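Sensor protein, Kinase (Polaromonas sp. JS666, PDB 3GRC) probably acts in two-component phosphoryl signalling, as a sensor-kinase protein whose crystallised part has the CheY-like receiver fold. Local coordinates at residues S67-R70 with A71-D75. Residues are numbered along the deposited sequence; the frame is centred on the assembly and turned at random.
Sequences SLIR and ALRRD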
ATOM      1  N   SER A  67      -3.831   3.991 -10.778  1.00 34.81           N
ATOM      2  CA  SER A  67      -4.965   3.321 -11.408  1.00 34.88           C
ATOM      3  C   SER A  67      -5.526   2.274 -10.449  1.00 34.23           C
ATOM      4  O   SER A  67      -6.744   2.115 -10.313  1.00 34.38           O
ATOM      5  CB  SER A  67      -4.519   2.635 -12.704  1.00 36.74           C
ATOM      6  OG  SER A  67      -5.523   1.753 -13.178  1.00 35.95           O
ATOM      7  N   LEU A  68      -4.625   1.550  -9.795  1.00 32.03           N
ATOM      8  CA  LEU A  68      -5.013   0.530  -8.836  1.00 30.78           C
ATOM      9  C   LEU A  68      -5.777   1.172  -7.682  1.00 30.20           C
ATOM     10  O   LEU A  68      -6.854   0.709  -7.312  1.00 30.55           O
ATOM     11  CB  LEU A  68      -3.774  -0.186  -8.303  1.00 31.19           C
ATOM     12  CG  LEU A  68      -3.950  -1.120  -7.100  1.00 30.89           C
ATOM     13  CD1 LEU A  68      -5.112  -2.083  -7.316  1.00 29.57           C
ATOM     14  CD2 LEU A  68      -2.649  -1.874  -6.889  1.00 29.51           C
ATOM     15  N   ILE A  69      -5.226   2.252  -7.130  1.00 28.68           N
ATOM     16  CA  ILE A  69      -5.862   2.934  -6.005  1.00 27.91           C
ATOM     17  C   ILE A  69      -7.243   3.492  -6.363  1.00 29.42           C
ATOM     18  O   ILE A  69      -8.173   3.414  -5.556  1.00 27.87           O
ATOM     19  CB  ILE A  69      -4.960   4.068  -5.447  1.00 24.63           C
ATOM     20  CG1 ILE A  69      -3.675   3.472  -4.871  1.00 24.74           C
ATOM     21  CG2 ILE A  69      -5.683   4.814  -4.346  1.00 21.39           C
ATOM     22  CD1 ILE A  69      -2.654   4.496  -4.436  1.00 28.17           C
ATOM     23  N   ARG A  70      -7.373   4.049  -7.562  1.00 30.20           N
ATOM     24  CA  ARG A  70      -8.652   4.585  -8.009  1.00 33.67           C
ATOM     25  C   ARG A  70      -9.680   3.460  -8.057  1.00 33.31           C
ATOM     26  O   ARG A  70     -10.808   3.623  -7.587  1.00 33.94           O
ATOM     27  CB  ARG A  70      -8.530   5.217  -9.398  1.00 37.07           C
ATOM     28  CG  ARG A  70      -7.834   6.564  -9.405  1.00 43.05           C
ATOM     29  CD  ARG A  70      -7.865   7.223 -10.781  1.00 47.97           C
ATOM     30  NE  ARG A  70      -7.108   8.476 -10.799  1.00 53.33           N
ATOM     31  CZ  ARG A  70      -7.350   9.524 -10.010  1.00 55.69           C
ATOM     32  NH1 ARG A  70      -8.340   9.498  -9.120  1.00 56.58           N
ATOM     33  NH2 ARG A  70      -6.595  10.610 -10.110  1.00 57.52           N
ATOM     34  N   ALA A  71      -9.281   2.318  -8.615  1.00 32.76           N
ATOM     35  CA  ALA A  71     -10.171   1.167  -8.728  1.00 33.17           C
ATOM     36  C   ALA A  71     -10.635   0.701  -7.347  1.00 34.57           C
ATOM     37  O   ALA A  71     -11.800   0.352  -7.159  1.00 34.41           O
ATOM     38  CB  ALA A  71      -9.465   0.030  -9.469  1.00 32.89           C
ATOM     39  N   LEU A  72      -9.723   0.710  -6.376  1.00 35.21           N
ATOM     40  CA  LEU A  72     -10.062   0.297  -5.010  1.00 34.81           C
ATOM     41  C   LEU A  72     -11.056   1.245  -4.326  1.00 33.99           C
ATOM     42  O   LEU A  72     -11.919   0.812  -3.562  1.00 31.29           O
ATOM     43  CB  LEU A  72      -8.786   0.188  -4.170  1.00 34.50           C
ATOM     44  CG  LEU A  72      -7.859  -0.965  -4.562  1.00 35.09           C
ATOM     45  CD1 LEU A  72      -6.471  -0.734  -3.998  1.00 34.42           C
ATOM     46  CD2 LEU A  72      -8.444  -2.268  -4.055  1.00 33.84           C
ATOM     47  N   ARG A  73     -10.936   2.536  -4.597  1.00 34.60           N
ATOM     48  CA  ARG A  73     -11.844   3.494  -3.988  1.00 39.00           C
ATOM     49  C   ARG A  73     -13.257   3.436  -4.590  1.00 41.04           C
ATOM     50  O   ARG A  73     -14.219   3.852  -3.950  1.00 41.76           O
ATOM     51  CB  ARG A  73     -11.277   4.920  -4.101  1.00 38.11           C
ATOM     52  CG  ARG A  73      -9.997   5.152  -3.305  1.00 39.28           C
ATOM     53  CD  ARG A  73     -10.055   4.452  -1.964  1.00 35.97           C
ATOM     54  NE  ARG A  73      -8.961   4.817  -1.087  1.00 34.53           N
ATOM     55  CZ  ARG A  73      -8.500   4.035  -0.118  1.00 32.64           C
ATOM     56  NH1 ARG A  73      -9.041   2.841   0.077  1.00 29.90           N
ATOM     57  NH2 ARG A  73      -7.515   4.450   0.665  1.00 28.23           N
ATOM     58  N   ARG A  74     -13.385   2.912  -5.806  1.00 43.83           N
ATOM     59  CA  ARG A  74     -14.692   2.824  -6.458  1.00 47.67           C
ATOM     60  C   ARG A  74     -15.501   1.596  -6.041  1.00 48.54           C
ATOM     61  O   ARG A  74     -16.627   1.402  -6.495  1.00 48.58           O
ATOM     62  CB  ARG A  74     -14.523   2.868  -7.982  1.00 50.40           C
ATOM     63  CG  ARG A  74     -13.988   4.216  -8.462  1.00 55.17           C
ATOM     64  CD  ARG A  74     -13.656   4.257  -9.947  1.00 59.27           C
ATOM     65  NE  ARG A  74     -14.832   4.133 -10.807  1.00 63.72           N
ATOM     66  CZ  ARG A  74     -15.185   3.016 -11.434  1.00 65.14           C
ATOM     67  NH1 ARG A  74     -14.451   1.916 -11.296  1.00 66.32           N
ATOM     68  NH2 ARG A  74     -16.265   2.997 -12.205  1.00 64.94           N
ATOM     69  N   ASP A  75     -14.928   0.774  -5.167  1.00 49.41           N
ATOM     70  CA  ASP A  75     -15.600  -0.426  -4.674  1.00 50.14           C
ATOM     71  C   ASP A  75     -15.875  -0.244  -3.183  1.00 50.47           C
ATOM     72  O   ASP A  75     -14.958  -0.019  -2.398  1.00 49.49           O
ATOM     73  CB  ASP A  75     -14.714  -1.658  -4.886  1.00 51.82           C
ATOM     74  CG  ASP A  75     -15.444  -2.961  -4.602  1.00 53.16           C
ATOM     75  OD1 ASP A  75     -16.079  -3.071  -3.531  1.00 53.24           O
ATOM     76  OD2 ASP A  75     -15.378  -3.874  -5.454  1.00 52.12           O
TER
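Ala71 N bonds to Ser67 O at 3.1 Å in the run of i to i+4 hydrogen bonds that carries the last turns of helix 65-73; Leu72 N follows, 3.0 Å from Leu68 O, and then Arg73 N, 3.1 Å from Ile69 O. At Arg70 O the regular pattern weakens, for this carbonyl takes both Arg73 N and Arg74 N in weak bonds, the latter with an N-H...O angle of 134°, as the chain leaves the helix toward Asp75.

Among the side chains, Leu68 and Leu72 meet one turn apart on the buried side. Their branches cross obliquely, CD1 of Leu68 lying 3.8 Å from CD1 of Leu72. With CG anti to the backbone N (chi1 169°), and so beside the carbonyl carbon, Leu68 turns its CD1 branch to the Leu72 side chain, whereas CG of Leu72 sits beside its own backbone N and packs 3.4 Å from Leu68 O. The helix belongs to the beta-alpha-beta unit running from strand 53-56 to strand 82-86 in the doubly wound, parallel-sheet fold of CheY-like receivers. Both leucines reach Met54 of the sheet and Leu43 of helix 39-48, while Ile69 rests on Ile83 and Val85. Cutting Leu72 back to an alanine is likely to leave a gap beside Leu68 CD1, with Met54 and Leu43 less well covered.

Arg73 follows a different course. Its chain bends at chi2 (-40°), and CG passes 3.4 Å from Ile69 O before the guanidinium group leaves the turn: NH1 bonds Leu81 O, NE bonds Leu102 O and NH2 bonds Ala103 O, tying the end of the helix to chain segments near the sheet. On the exposed side, the aliphatic part of Arg74 runs past Arg70 O, with CG 3.4 Å from that oxygen.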